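Local coordinates for CrtC domain-containing protein (Fusarium vanettenii 77-13-4, PDB 7A0Q) that probably hydrates the isoflavonoid phytoalexin kievitone, acting as a lyase built from two lipocalin-like domains, at residues Ser276-Trp287 with Lys298-Val309. Numbering follows the deposited sequence.
Sequences SATGRVTYPLDW and KLSSYTEDQELV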
ATOM      1  N   SER A 276     -15.478   7.731  10.834  1.00 28.05           N
ATOM      2  CA  SER A 276     -15.000   8.561   9.739  1.00 25.66           C
ATOM      3  C   SER A 276     -15.393  10.017   9.944  1.00 26.36           C
ATOM      4  O   SER A 276     -16.495  10.323  10.408  1.00 26.62           O
ATOM      5  CB  SER A 276     -15.571   8.056   8.416  1.00 24.79           C
ATOM      6  OG  SER A 276     -15.202   8.912   7.352  1.00 24.92           O
ATOM      7  N   ALA A 277     -14.488  10.923   9.570  1.00 27.87           N
ATOM      8  CA  ALA A 277     -14.822  12.342   9.559  1.00 27.09           C
ATOM      9  C   ALA A 277     -15.963  12.655   8.600  1.00 30.23           C
ATOM     10  O   ALA A 277     -16.606  13.701   8.742  1.00 32.60           O
ATOM     11  CB  ALA A 277     -13.590  13.173   9.189  1.00 26.25           C
ATOM     12  N   THR A 278     -16.227  11.786   7.621  1.00 27.92           N
ATOM     13  CA  THR A 278     -17.330  12.003   6.692  1.00 25.64           C
ATOM     14  C   THR A 278     -18.680  11.721   7.322  1.00 26.38           C
ATOM     15  O   THR A 278     -19.702  12.092   6.737  1.00 30.38           O
ATOM     16  CB  THR A 278     -17.187  11.119   5.452  1.00 27.43           C
ATOM     17  OG1 THR A 278     -17.384   9.751   5.830  1.00 26.99           O
ATOM     18  CG2 THR A 278     -15.806  11.288   4.798  1.00 26.80           C
ATOM     19  N   GLY A 279     -18.702  11.073   8.481  1.00 27.13           N
ATOM     20  CA  GLY A 279     -19.932  10.640   9.103  1.00 31.38           C
ATOM     21  C   GLY A 279     -20.556   9.409   8.489  1.00 37.12           C
ATOM     22  O   GLY A 279     -21.643   9.006   8.923  1.00 37.50           O
ATOM     23  N   ARG A 280     -19.903   8.782   7.507  1.00 28.32           N
ATOM     24  CA  ARG A 280     -20.564   7.770   6.695  1.00 29.91           C
ATOM     25  C   ARG A 280     -20.278   6.342   7.121  1.00 31.80           C
ATOM     26  O   ARG A 280     -21.014   5.439   6.711  1.00 29.36           O
ATOM     27  CB  ARG A 280     -20.163   7.925   5.222  1.00 33.30           C
ATOM     28  CG  ARG A 280     -20.449   9.286   4.653  1.00 34.35           C
ATOM     29  CD  ARG A 280     -21.914   9.438   4.300  1.00 38.52           C
ATOM     30  NE  ARG A 280     -22.109  10.523   3.347  1.00 46.27           N
ATOM     31  CZ  ARG A 280     -23.266  10.802   2.758  1.00 52.97           C
ATOM     32  NH1 ARG A 280     -24.339  10.072   3.030  1.00 51.97           N
ATOM     33  NH2 ARG A 280     -23.353  11.813   1.902  1.00 59.15           N
ATOM     34  N   VAL A 281     -19.239   6.100   7.917  1.00 26.21           N
ATOM     35  CA  VAL A 281     -18.825   4.732   8.199  1.00 31.25           C
ATOM     36  C   VAL A 281     -18.023   4.706   9.491  1.00 24.82           C
ATOM     37  O   VAL A 281     -17.360   5.684   9.851  1.00 28.22           O
ATOM     38  CB  VAL A 281     -18.026   4.146   7.006  1.00 38.11           C
ATOM     39  CG1 VAL A 281     -16.697   4.861   6.843  1.00 29.59           C
ATOM     40  CG2 VAL A 281     -17.829   2.649   7.171  1.00 40.10           C
ATOM     41  N   THR A 282     -18.095   3.576  10.194  1.00 30.12           N
ATOM     42  CA  THR A 282     -17.318   3.295  11.396  1.00 28.69           C
ATOM     43  C   THR A 282     -16.274   2.239  11.060  1.00 33.22           C
ATOM     44  O   THR A 282     -16.626   1.114  10.688  1.00 35.93           O
ATOM     45  CB  THR A 282     -18.215   2.787  12.523  1.00 38.78           C
ATOM     46  OG1 THR A 282     -19.324   3.677  12.687  1.00 44.36           O
ATOM     47  CG2 THR A 282     -17.440   2.686  13.821  1.00 34.17           C
ATOM     48  N   TYR A 283     -14.997   2.592  11.211  1.00 26.36           N
ATOM     49  CA  TYR A 283     -13.953   1.618  10.906  1.00 26.60           C
ATOM     50  C   TYR A 283     -13.650   0.748  12.124  1.00 28.19           C
ATOM     51  O   TYR A 283     -13.521   1.266  13.234  1.00 27.69           O
ATOM     52  CB  TYR A 283     -12.665   2.315  10.475  1.00 24.76           C
ATOM     53  CG  TYR A 283     -12.802   3.247   9.297  1.00 22.82           C
ATOM     54  CD1 TYR A 283     -13.053   2.758   8.019  1.00 26.43           C
ATOM     55  CD2 TYR A 283     -12.665   4.622   9.458  1.00 21.59           C
ATOM     56  CE1 TYR A 283     -13.171   3.617   6.939  1.00 23.38           C
ATOM     57  CE2 TYR A 283     -12.787   5.482   8.385  1.00 22.73           C
ATOM     58  CZ  TYR A 283     -13.029   4.978   7.128  1.00 22.57           C
ATOM     59  OH  TYR A 283     -13.143   5.843   6.068  1.00 21.94           O
ATOM     60  N   PRO A 284     -13.504  -0.564  11.943  1.00 23.69           N
ATOM     61  CA  PRO A 284     -12.913  -1.387  13.000  1.00 24.05           C
ATOM     62  C   PRO A 284     -11.422  -1.103  13.108  1.00 22.82           C
ATOM     63  O   PRO A 284     -10.783  -0.642  12.158  1.00 24.70           O
ATOM     64  CB  PRO A 284     -13.170  -2.815  12.518  1.00 25.69           C
ATOM     65  CG  PRO A 284     -13.144  -2.686  11.013  1.00 24.01           C
ATOM     66  CD  PRO A 284     -13.711  -1.324  10.695  1.00 24.94           C
ATOM     67  N   LEU A 285     -10.859  -1.386  14.287  1.00 20.76           N
ATOM     68  CA  LEU A 285      -9.453  -1.090  14.552  1.00 23.69           C
ATOM     69  C   LEU A 285      -8.645  -2.315  14.970  1.00 20.85           C
ATOM     70  O   LEU A 285      -7.470  -2.177  15.311  1.00 24.11           O
ATOM     71  CB  LEU A 285      -9.321   0.004  15.617  1.00 26.53           C
ATOM     72  CG  LEU A 285      -9.747   1.407  15.195  1.00 24.05           C
ATOM     73  CD1 LEU A 285      -9.409   2.398  16.293  1.00 23.17           C
ATOM     74  CD2 LEU A 285      -9.066   1.829  13.884  1.00 21.91           C
ATOM     75  N   ASP A 286      -9.238  -3.507  14.950  1.00 21.45           N
ATOM     76  CA  ASP A 286      -8.515  -4.748  15.186  1.00 21.76           C
ATOM     77  C   ASP A 286      -9.102  -5.809  14.272  1.00 20.99           C
ATOM     78  O   ASP A 286     -10.242  -5.694  13.828  1.00 22.52           O
ATOM     79  CB  ASP A 286      -8.601  -5.203  16.656  1.00 24.17           C
ATOM     80  CG  ASP A 286      -8.020  -4.177  17.615  1.00 27.37           C
ATOM     81  OD1 ASP A 286      -6.805  -4.233  17.894  1.00 26.44           O
ATOM     82  OD2 ASP A 286      -8.777  -3.297  18.071  1.00 27.47           O
ATOM     83  N   TRP A 287      -8.300  -6.833  13.978  1.00 19.55           N
ATOM     84  CA  TRP A 287      -8.702  -7.872  13.034  1.00 23.86           C
ATOM     85  C   TRP A 287      -8.078  -9.199  13.433  1.00 18.63           C
ATOM     86  O   TRP A 287      -7.044  -9.253  14.107  1.00 20.66           O
ATOM     87  CB  TRP A 287      -8.281  -7.539  11.581  1.00 20.87           C
ATOM     88  CG  TRP A 287      -8.809  -6.241  11.068  1.00 21.92           C
ATOM     89  CD1 TRP A 287      -9.921  -6.050  10.302  1.00 20.27           C
ATOM     90  CD2 TRP A 287      -8.247  -4.947  11.289  1.00 20.43           C
ATOM     91  NE1 TRP A 287     -10.093  -4.712  10.045  1.00 21.23           N
ATOM     92  CE2 TRP A 287      -9.076  -4.012  10.639  1.00 18.04           C
ATOM     93  CE3 TRP A 287      -7.119  -4.487  11.975  1.00 18.34           C
ATOM     94  CZ2 TRP A 287      -8.819  -2.641  10.664  1.00 20.32           C
ATOM     95  CZ3 TRP A 287      -6.864  -3.127  11.995  1.00 18.76           C
ATOM     96  CH2 TRP A 287      -7.712  -2.220  11.341  1.00 17.94           C
ATOM     97  N   LYS A 298      -3.343 -11.807  14.705  1.00 22.28           N
ATOM     98  CA  LYS A 298      -4.152 -10.849  15.446  1.00 25.08           C
ATOM     99  C   LYS A 298      -3.546  -9.478  15.184  1.00 22.50           C
ATOM    100  O   LYS A 298      -2.409  -9.221  15.585  1.00 23.75           O
ATOM    101  CB  LYS A 298      -4.149 -11.181  16.941  1.00 28.18           C
ATOM    102  CG  LYS A 298      -4.833 -10.154  17.820  1.00 38.31           C
ATOM    103  CD  LYS A 298      -6.325 -10.048  17.533  1.00 41.97           C
ATOM    104  CE  LYS A 298      -6.744  -8.603  17.285  1.00 37.57           C
ATOM    105  NZ  LYS A 298      -6.156  -7.649  18.282  1.00 45.16           N
ATOM    106  N   LEU A 299      -4.289  -8.606  14.506  1.00 22.04           N
ATOM    107  CA  LEU A 299      -3.751  -7.350  13.997  1.00 22.89           C
ATOM    108  C   LEU A 299      -4.450  -6.163  14.651  1.00 23.14           C
ATOM    109  O   LEU A 299      -5.654  -6.207  14.918  1.00 20.95           O
ATOM    110  CB  LEU A 299      -3.896  -7.284  12.466  1.00 20.66           C
ATOM    111  CG  LEU A 299      -3.520  -8.566  11.708  1.00 21.22           C
ATOM    112  CD1 LEU A 299      -4.740  -9.443  11.360  1.00 22.46           C
ATOM    113  CD2 LEU A 299      -2.697  -8.232  10.450  1.00 21.34           C
ATOM    114  N   SER A 300      -3.693  -5.094  14.897  1.00 22.81           N
ATOM    115  CA  SER A 300      -4.217  -3.937  15.616  1.00 26.69           C
ATOM    116  C   SER A 300      -3.729  -2.651  14.975  1.00 22.16           C
ATOM    117  O   SER A 300      -2.530  -2.495  14.722  1.00 21.87           O
ATOM    118  CB  SER A 300      -3.798  -3.970  17.088  1.00 26.82           C
ATOM    119  OG  SER A 300      -4.233  -5.174  17.689  1.00 29.63           O
ATOM    120  N   SER A 301      -4.652  -1.729  14.734  1.00 21.24           N
ATOM    121  CA  SER A 301      -4.254  -0.424  14.234  1.00 21.19           C
ATOM    122  C   SER A 301      -3.429   0.304  15.292  1.00 24.79           C
ATOM    123  O   SER A 301      -3.742   0.260  16.487  1.00 26.22           O
ATOM    124  CB  SER A 301      -5.479   0.394  13.840  1.00 22.30           C
ATOM    125  OG  SER A 301      -5.089   1.618  13.238  1.00 23.99           O
ATOM    126  N   TYR A 302      -2.364   0.969  14.842  1.00 22.23           N
ATOM    127  CA  TYR A 302      -1.400   1.584  15.755  1.00 24.05           C
ATOM    128  C   TYR A 302      -2.013   2.751  16.525  1.00 27.42           C
ATOM    129  O   TYR A 302      -1.699   2.961  17.704  1.00 26.03           O
ATOM    130  CB  TYR A 302      -0.190   2.054  14.955  1.00 21.63           C
ATOM    131  CG  TYR A 302       1.041   2.413  15.756  1.00 20.70           C
ATOM    132  CD1 TYR A 302       1.890   1.425  16.246  1.00 24.35           C
ATOM    133  CD2 TYR A 302       1.378   3.740  15.984  1.00 25.27           C
ATOM    134  CE1 TYR A 302       3.033   1.753  16.960  1.00 24.59           C
ATOM    135  CE2 TYR A 302       2.512   4.076  16.692  1.00 24.38           C
ATOM    136  CZ  TYR A 302       3.332   3.077  17.179  1.00 25.77           C
ATOM    137  OH  TYR A 302       4.469   3.409  17.879  1.00 27.13           O
ATOM    138  N   THR A 303      -2.862   3.533  15.867  1.00 24.39           N
ATOM    139  CA  THR A 303      -3.557   4.647  16.490  1.00 27.49           C
ATOM    140  C   THR A 303      -4.880   4.841  15.761  1.00 28.44           C
ATOM    141  O   THR A 303      -5.054   4.386  14.627  1.00 27.68           O
ATOM    142  CB  THR A 303      -2.706   5.924  16.472  1.00 28.66           C
ATOM    143  OG1 THR A 303      -3.270   6.883  17.372  1.00 28.86           O
ATOM    144  CG2 THR A 303      -2.644   6.525  15.068  1.00 23.97           C
ATOM    145  N   GLU A 304      -5.821   5.510  16.432  1.00 24.57           N
ATOM    146  CA  GLU A 304      -7.210   5.515  15.972  1.00 22.89           C
ATOM    147  C   GLU A 304      -7.368   6.254  14.646  1.00 24.10           C
ATOM    148  O   GLU A 304      -7.898   5.703  13.675  1.00 24.69           O
ATOM    149  CB  GLU A 304      -8.126   6.136  17.034  1.00 27.69           C
ATOM    150  CG  GLU A 304      -8.301   5.310  18.300  1.00 29.22           C
ATOM    151  CD  GLU A 304      -7.112   5.414  19.243  1.00 39.71           C
ATOM    152  OE1 GLU A 304      -6.224   6.257  18.998  1.00 36.15           O
ATOM    153  OE2 GLU A 304      -7.069   4.656  20.234  1.00 46.85           O
ATOM    154  N   ASP A 305      -6.947   7.516  14.594  1.00 24.18           N
ATOM    155  CA  ASP A 305      -7.158   8.364  13.421  1.00 24.43           C
ATOM    156  C   ASP A 305      -6.016   8.146  12.432  1.00 20.70           C
ATOM    157  O   ASP A 305      -4.900   8.631  12.631  1.00 23.09           O
ATOM    158  CB  ASP A 305      -7.265   9.828  13.834  1.00 25.70           C
ATOM    159  CG  ASP A 305      -7.450  10.769  12.647  1.00 30.77           C
ATOM    160  OD1 ASP A 305      -7.693  10.294  11.514  1.00 27.19           O
ATOM    161  OD2 ASP A 305      -7.355  11.998  12.855  1.00 32.26           O
ATOM    162  N   GLN A 306      -6.302   7.414  11.355  1.00 20.81           N
ATOM    163  CA  GLN A 306      -5.395   7.286  10.210  1.00 22.09           C
ATOM    164  C   GLN A 306      -6.206   7.303   8.919  1.00 20.76           C
ATOM    165  O   GLN A 306      -6.004   6.490   8.013  1.00 20.96           O
ATOM    166  CB  GLN A 306      -4.541   6.021  10.300  1.00 20.68           C
ATOM    167  CG  GLN A 306      -3.757   5.878  11.600  1.00 21.10           C
ATOM    168  CD  GLN A 306      -2.782   4.721  11.569  1.00 21.35           C
ATOM    169  OE1 GLN A 306      -1.759   4.780  10.896  1.00 20.64           O
ATOM    170  NE2 GLN A 306      -3.107   3.647  12.286  1.00 20.16           N
ATOM    171  N   GLU A 307      -7.141   8.252   8.821  1.00 19.49           N
ATOM    172  CA  GLU A 307      -8.072   8.340   7.703  1.00 18.25           C
ATOM    173  C   GLU A 307      -7.702   9.483   6.762  1.00 21.57           C
ATOM    174  O   GLU A 307      -7.605  10.642   7.185  1.00 21.10           O
ATOM    175  CB  GLU A 307      -9.504   8.529   8.200  1.00 17.83           C
ATOM    176  CG  GLU A 307     -10.509   8.557   7.065  1.00 20.77           C
ATOM    177  CD  GLU A 307     -11.903   8.932   7.536  1.00 21.73           C
ATOM    178  OE1 GLU A 307     -12.012   9.751   8.476  1.00 25.69           O
ATOM    179  OE2 GLU A 307     -12.872   8.407   6.958  1.00 22.14           O
ATOM    180  N   LEU A 308      -7.514   9.151   5.487  1.00 19.00           N
ATOM    181  CA  LEU A 308      -7.447  10.143   4.423  1.00 19.58           C
ATOM    182  C   LEU A 308      -8.867  10.578   4.091  1.00 22.30           C
ATOM    183  O   LEU A 308      -9.681   9.753   3.665  1.00 19.95           O
ATOM    184  CB  LEU A 308      -6.768   9.552   3.186  1.00 21.27           C
ATOM    185  CG  LEU A 308      -5.424   8.850   3.403  1.00 21.15           C
ATOM    186  CD1 LEU A 308      -4.924   8.202   2.129  1.00 23.27           C
ATOM    187  CD2 LEU A 308      -4.421   9.854   3.878  1.00 21.43           C
ATOM    188  N   VAL A 309      -9.172  11.860   4.278  1.00 23.34           N
ATOM    189  CA  VAL A 309     -10.546  12.351   4.219  1.00 23.84           C
ATOM    190  C   VAL A 309     -10.779  13.027   2.877  1.00 20.01           C
ATOM    191  O   VAL A 309     -10.225  14.096   2.594  1.00 24.72           O
ATOM    192  CB  VAL A 309     -10.853  13.313   5.370  1.00 20.64           C
ATOM    193  CG1 VAL A 309     -12.291  13.803   5.246  1.00 25.39           C
ATOM    194  CG2 VAL A 309     -10.622  12.628   6.699  1.00 21.05           C
TER
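Glu307 reaches across to the turn at Ser276-Gly279 with its carboxylate, whose two oxygens take hydrogen bonds from Ala277 N and Tyr283 OH. Glu307 OE1 accepts the backbone N of Ala277 at 2.9 Å through its syn lone pair. Glu307 OE2 receives Tyr283 OH at 2.7 Å on its anti side, 29° out of the carboxylate plane; Ser276 OG also approaches this oxygen, but so closely that the distance is doubtful. Glu307 OE2 sits at the edge of the Tyr283 ring, in its plane, and the carboxylate is turned 88° to the ring. With CG anti to the backbone N (chi1 -177°) and the chain extended beyond it, Glu307 spans the gap that opens where the strands separate. Beside it, Ala277 CB packs on Val309 CG2.

Further along, the backbones pair directly: Trp287 and Leu299 exchange two N-H...O bonds, and Ser301 N binds Leu285 O at 2.9 Å. Asp286 and Ser300 share one face of this ladder, where Ser300 OG meets Asp286 OD1 at 2.7 Å, nearly along the C-O axis. The bent Lys298 chain brings Lys298 NZ to Asp286 OD1 in a salt bridge whose hydrogen bond is weak (3.5 Å), and Arg272 pairs with Asp286 OD2. On the face of Trp287 and Leu299, Trp287 CB touches Leu299 CD1 at 4.0 Å. The two antiparallel strands form a beta hairpin of the closed eight-stranded barrel in the lipocalin-like domain, splayed at the end that Glu307 bridges.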